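Local coordinates for CPXV018 protein (Cowpox virus, PDB 4PDC), which probably acts as a secreted MHC class I-like decoy that binds the NKG2D receptor and blunts killing by natural killer cells, at residues Q29-T41 with L52-S64. The protein carries 2 engineered substitutions. Numbering follows the deposited sequence.
Sequences QIITFDGKDIRPT and LPFYKNVFSEFFS
Ile38 drives its CD1 into a hollow on helix 51-64 floored by Leu52 O and the CB of Tyr55, which lies 3.6 Å from that methyl, with Phe59 CE2 at one margin. Ile38 CG1 runs anti to its own backbone N (chi1 -165°), which sends CD1 to the helix while CG2 rests against Lys56 CB. Leu52 answers from the helix side: its CD2 sits 3.9 Å from both CG1 and CG2 of Ile31, and its CD1 crosses to Pro40 CD, so one leucine fork straddles the two strands. Next along, Ile31 CD1 abuts the edge of the Tyr55 ring, 3.6 Å from CD2; the phenol OH is held by His137. In this MHC class I-like platform, helices lie across an antiparallel sheet, and the hairpin of strands 29-33 and 38-40 forms one flank beneath helix 51-64. Phe33 fills a hollow farther along the helix, between Phe59, Ser60 and Phe63, whose CE2 lies at the Phe33 ring edge. Phe59 CB makes a CH-pi contact over one face, 3.9 Å from the Phe33 centroid, and Gly35 N backs the opposite face; the Phe59 ring turns its edge toward Phe33 in an offset edge-to-face pair, planes at 67°. Phe33 CZ comes 3.4 Å from Ser60 OG. No direct hydrogen bond joins the segments; one water accepts from both Ile38 N and the extended Lys56, whose NZ stays 4.3 Å from Asp37 OD1, too far for a salt bridge.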
loop_
_atom_site.group_PDB
_atom_site.type_symbol
_atom_site.label_atom_id
_atom_site.label_comp_id
_atom_site.label_asym_id
_atom_site.label_seq_id
_atom_site.Cartn_x
_atom_site.Cartn_y
_atom_site.Cartn_z
ATOM N N GLN E 29 -4.787 -4.126 25.280
ATOM C CA GLN E 29 -4.354 -2.882 24.652
ATOM C C GLN E 29 -2.840 -2.735 24.726
ATOM O O GLN E 29 -2.247 -2.904 25.795
ATOM C CB GLN E 29 -5.032 -1.682 25.315
ATOM C CG GLN E 29 -4.834 -0.379 24.566
ATOM C CD GLN E 29 -5.340 0.817 25.345
ATOM O OE1 GLN E 29 -4.690 1.281 26.279
ATOM N NE2 GLN E 29 -6.509 1.315 24.971
ATOM N N ILE E 30 -2.222 -2.419 23.588
ATOM C CA ILE E 30 -0.770 -2.284 23.506
ATOM C C ILE E 30 -0.350 -0.888 23.047
ATOM O O ILE E 30 0.752 -0.438 23.354
ATOM C CB ILE E 30 -0.156 -3.336 22.552
ATOM C CG1 ILE E 30 -0.700 -3.181 21.128
ATOM C CG2 ILE E 30 -0.429 -4.742 23.075
ATOM C CD1 ILE E 30 0.103 -3.935 20.077
ATOM N N ILE E 31 -1.228 -0.216 22.310
ATOM C CA ILE E 31 -0.963 1.133 21.815
ATOM C C ILE E 31 -2.228 1.975 21.943
ATOM O O ILE E 31 -3.339 1.456 21.834
ATOM C CB ILE E 31 -0.500 1.121 20.337
ATOM C CG1 ILE E 31 0.781 0.302 20.168
ATOM C CG2 ILE E 31 -0.266 2.534 19.825
ATOM C CD1 ILE E 31 1.075 -0.050 18.721
ATOM N N THR E 32 -2.060 3.272 22.176
ATOM C CA THR E 32 -3.189 4.193 22.163
ATOM C C THR E 32 -2.772 5.517 21.535
ATOM O O THR E 32 -1.600 5.893 21.559
ATOM C CB THR E 32 -3.759 4.428 23.584
ATOM O OG1 THR E 32 -5.006 5.130 23.494
ATOM C CG2 THR E 32 -2.788 5.212 24.448
ATOM N N PHE E 33 -3.755 6.214 20.979
ATOM C CA PHE E 33 -3.541 7.435 20.213
ATOM C C PHE E 33 -4.664 8.402 20.575
ATOM O O PHE E 33 -5.830 8.019 20.538
ATOM C CB PHE E 33 -3.523 7.118 18.712
ATOM C CG PHE E 33 -3.449 8.328 17.820
ATOM C CD1 PHE E 33 -2.247 8.971 17.598
ATOM C CD2 PHE E 33 -4.586 8.805 17.181
ATOM C CE1 PHE E 33 -2.178 10.079 16.769
ATOM C CE2 PHE E 33 -4.522 9.908 16.349
ATOM C CZ PHE E 33 -3.318 10.547 16.144
ATOM N N ASP E 34 -4.315 9.633 20.948
ATOM C CA ASP E 34 -5.300 10.585 21.477
ATOM C C ASP E 34 -5.683 11.681 20.483
ATOM O O ASP E 34 -6.291 12.684 20.863
ATOM C CB ASP E 34 -4.772 11.233 22.768
ATOM C CG ASP E 34 -3.498 12.043 22.557
ATOM O OD1 ASP E 34 -3.197 12.442 21.409
ATOM O OD2 ASP E 34 -2.790 12.291 23.558
ATOM N N GLY E 35 -5.323 11.489 19.219
ATOM C CA GLY E 35 -5.591 12.476 18.190
ATOM C C GLY E 35 -4.343 13.254 17.831
ATOM O O GLY E 35 -4.216 13.754 16.714
ATOM N N LYS E 36 -3.418 13.347 18.781
ATOM C CA LYS E 36 -2.165 14.072 18.590
ATOM C C LYS E 36 -0.968 13.143 18.748
ATOM O O LYS E 36 -0.162 12.990 17.831
ATOM C CB LYS E 36 -2.061 15.228 19.588
ATOM C CG LYS E 36 -0.743 15.996 19.533
ATOM C CD LYS E 36 -0.663 17.043 20.632
ATOM C CE LYS E 36 0.684 17.751 20.623
ATOM N NZ LYS E 36 0.873 18.621 21.819
ATOM N N ASP E 37 -0.858 12.532 19.924
ATOM C CA ASP E 37 0.292 11.703 20.256
ATOM C C ASP E 37 -0.072 10.228 20.329
ATOM O O ASP E 37 -1.202 9.865 20.654
ATOM C CB ASP E 37 0.898 12.151 21.586
ATOM C CG ASP E 37 1.435 13.569 21.531
ATOM O OD1 ASP E 37 2.525 13.770 20.956
ATOM O OD2 ASP E 37 0.769 14.481 22.065
ATOM N N ILE E 38 0.902 9.385 20.009
ATOM C CA ILE E 38 0.756 7.945 20.138
ATOM C C ILE E 38 1.640 7.500 21.289
ATOM O O ILE E 38 2.648 8.142 21.582
ATOM C CB ILE E 38 1.143 7.215 18.835
ATOM C CG1 ILE E 38 0.641 5.771 18.854
ATOM C CG2 ILE E 38 2.651 7.268 18.611
ATOM C CD1 ILE E 38 0.572 5.148 17.476
ATOM N N ARG E 39 1.271 6.411 21.948
ATOM C CA ARG E 39 2.076 5.925 23.060
ATOM C C ARG E 39 1.883 4.436 23.318
ATOM O O ARG E 39 0.792 3.898 23.114
ATOM C CB ARG E 39 1.754 6.715 24.330
ATOM C CG ARG E 39 0.363 6.493 24.877
ATOM C CD ARG E 39 0.103 7.373 26.093
ATOM N NE ARG E 39 -1.161 7.039 26.747
ATOM C CZ ARG E 39 -1.293 6.154 27.732
ATOM N NH1 ARG E 39 -0.236 5.498 28.202
ATOM N NH2 ARG E 39 -2.490 5.923 28.252
ATOM N N PRO E 40 2.948 3.760 23.772
ATOM C CA PRO E 40 2.806 2.355 24.157
ATOM C C PRO E 40 2.046 2.220 25.474
ATOM O O PRO E 40 2.135 3.112 26.316
ATOM C CB PRO E 40 4.257 1.882 24.294
ATOM C CG PRO E 40 5.013 3.110 24.663
ATOM C CD PRO E 40 4.326 4.249 23.962
ATOM N N THR E 41 1.297 1.132 25.633
ATOM C CA THR E 41 0.546 0.876 26.862
ATOM C C THR E 41 0.858 -0.520 27.389
ATOM O O THR E 41 0.109 -1.082 28.185
ATOM C CB THR E 41 -0.978 1.012 26.643
ATOM O OG1 THR E 41 -1.424 0.029 25.702
ATOM C CG2 THR E 41 -1.326 2.402 26.124
ATOM N N LEU E 52 5.029 2.255 16.160
ATOM C CA LEU E 52 4.490 3.496 16.711
ATOM C C LEU E 52 4.522 4.646 15.692
ATOM O O LEU E 52 3.502 5.302 15.474
ATOM C CB LEU E 52 5.247 3.903 17.982
ATOM C CG LEU E 52 5.072 3.006 19.213
ATOM C CD1 LEU E 52 5.906 3.541 20.370
ATOM C CD2 LEU E 52 3.609 2.878 19.630
ATOM N N PRO E 53 5.684 4.899 15.062
ATOM C CA PRO E 53 5.710 6.027 14.116
ATOM C C PRO E 53 4.851 5.775 12.884
ATOM O O PRO E 53 4.272 6.715 12.346
ATOM C CB PRO E 53 7.192 6.146 13.738
ATOM C CG PRO E 53 7.778 4.822 14.051
ATOM C CD PRO E 53 7.010 4.279 15.215
ATOM N N PHE E 54 4.767 4.519 12.458
ATOM C CA PHE E 54 3.933 4.140 11.325
ATOM C C PHE E 54 2.460 4.386 11.649
ATOM O O PHE E 54 1.747 5.029 10.878
ATOM C CB PHE E 54 4.170 2.670 10.959
ATOM C CG PHE E 54 3.338 2.182 9.805
ATOM C CD1 PHE E 54 3.721 2.440 8.500
ATOM C CD2 PHE E 54 2.187 1.449 10.024
ATOM C CE1 PHE E 54 2.964 1.984 7.435
ATOM C CE2 PHE E 54 1.423 0.992 8.961
ATOM C CZ PHE E 54 1.815 1.262 7.667
ATOM N N TYR E 55 2.013 3.888 12.798
ATOM C CA TYR E 55 0.622 4.043 13.202
ATOM C C TYR E 55 0.275 5.506 13.461
ATOM O O TYR E 55 -0.849 5.933 13.193
ATOM C CB TYR E 55 0.320 3.213 14.455
ATOM C CG TYR E 55 0.352 1.707 14.244
ATOM C CD1 TYR E 55 0.011 1.140 13.018
ATOM C CD2 TYR E 55 0.719 0.854 15.278
ATOM C CE1 TYR E 55 0.044 -0.239 12.832
ATOM C CE2 TYR E 55 0.752 -0.519 15.103
ATOM C CZ TYR E 55 0.418 -1.059 13.879
ATOM O OH TYR E 55 0.462 -2.420 13.713
ATOM N N LYS E 56 1.222 6.273 13.991
ATOM C CA LYS E 56 0.961 7.687 14.250
ATOM C C LYS E 56 0.557 8.378 12.952
ATOM O O LYS E 56 -0.363 9.191 12.933
ATOM C CB LYS E 56 2.181 8.375 14.863
ATOM C CG LYS E 56 1.924 9.826 15.266
ATOM C CD LYS E 56 3.136 10.443 15.945
ATOM C CE LYS E 56 2.854 11.864 16.413
ATOM N NZ LYS E 56 4.015 12.446 17.151
ATOM N N ASN E 57 1.231 8.028 11.862
ATOM C CA ASN E 57 0.916 8.598 10.562
ATOM C C ASN E 57 -0.404 8.075 10.003
ATOM O O ASN E 57 -1.237 8.854 9.543
ATOM C CB ASN E 57 2.044 8.311 9.569
ATOM C CG ASN E 57 3.277 9.155 9.828
ATOM O OD1 ASN E 57 3.175 10.313 10.236
ATOM N ND2 ASN E 57 4.452 8.580 9.592
ATOM N N VAL E 58 -0.589 6.760 10.035
ATOM C CA VAL E 58 -1.818 6.160 9.537
ATOM C C VAL E 58 -3.031 6.657 10.318
ATOM O O VAL E 58 -4.080 6.921 9.737
ATOM C CB VAL E 58 -1.763 4.620 9.610
ATOM C CG1 VAL E 58 -3.117 4.008 9.261
ATOM C CG2 VAL E 58 -0.691 4.091 8.675
ATOM N N PHE E 59 -2.891 6.771 11.634
ATOM C CA PHE E 59 -4.012 7.184 12.470
ATOM C C PHE E 59 -4.356 8.656 12.236
ATOM O O PHE E 59 -5.525 9.003 12.066
ATOM C CB PHE E 59 -3.709 6.931 13.952
ATOM C CG PHE E 59 -3.573 5.469 14.311
ATOM C CD1 PHE E 59 -3.837 4.472 13.379
ATOM C CD2 PHE E 59 -3.177 5.092 15.586
ATOM C CE1 PHE E 59 -3.706 3.131 13.710
ATOM C CE2 PHE E 59 -3.043 3.748 15.924
ATOM C CZ PHE E 59 -3.309 2.771 14.985
ATOM N N SER E 60 -3.347 9.521 12.219
ATOM C CA SER E 60 -3.582 10.948 11.995
ATOM C C SER E 60 -4.264 11.179 10.649
ATOM O O SER E 60 -5.236 11.934 10.554
ATOM C CB SER E 60 -2.270 11.732 12.061
ATOM O OG SER E 60 -1.679 11.626 13.342
ATOM N N GLU E 61 -3.761 10.511 9.615
ATOM C CA GLU E 61 -4.328 10.630 8.277
ATOM C C GLU E 61 -5.753 10.073 8.211
ATOM O O GLU E 61 -6.596 10.609 7.495
ATOM C CB GLU E 61 -3.438 9.914 7.258
ATOM C CG GLU E 61 -2.062 10.545 7.078
ATOM C CD GLU E 61 -2.103 11.873 6.341
ATOM O OE1 GLU E 61 -3.185 12.255 5.845
ATOM O OE2 GLU E 61 -1.047 12.537 6.257
ATOM N N PHE E 62 -6.020 9.002 8.956
ATOM C CA PHE E 62 -7.361 8.417 9.003
ATOM C C PHE E 62 -8.403 9.472 9.354
ATOM O O PHE E 62 -9.470 9.537 8.741
ATOM C CB PHE E 62 -7.422 7.270 10.020
ATOM C CG PHE E 62 -8.799 6.679 10.191
ATOM C CD1 PHE E 62 -9.208 5.607 9.417
ATOM C CD2 PHE E 62 -9.682 7.194 11.130
ATOM C CE1 PHE E 62 -10.478 5.062 9.574
ATOM C CE2 PHE E 62 -10.945 6.651 11.294
ATOM C CZ PHE E 62 -11.343 5.589 10.512
ATOM N N PHE E 63 -8.087 10.305 10.340
ATOM C CA PHE E 63 -9.019 11.332 10.786
ATOM C C PHE E 63 -8.993 12.571 9.895
ATOM O O PHE E 63 -10.036 13.150 9.603
ATOM C CB PHE E 63 -8.717 11.726 12.230
ATOM C CG PHE E 63 -9.040 10.649 13.226
ATOM C CD1 PHE E 63 -10.356 10.353 13.540
ATOM C CD2 PHE E 63 -8.030 9.932 13.844
ATOM C CE1 PHE E 63 -10.660 9.362 14.455
ATOM C CE2 PHE E 63 -8.326 8.942 14.761
ATOM C CZ PHE E 63 -9.644 8.655 15.065
ATOM N N SER E 64 -7.807 12.973 9.453
ATOM C CA SER E 64 -7.674 14.213 8.695
ATOM C C SER E 64 -8.205 14.056 7.271
ATOM O O SER E 64 -8.499 15.044 6.606
ATOM C CB SER E 64 -6.215 14.677 8.671
ATOM O OG SER E 64 -5.400 13.780 7.943
HETATM O O HOH W 1 -0.274 13.012 14.870
HETATM O O HOH W 2 3.456 10.772 19.764
#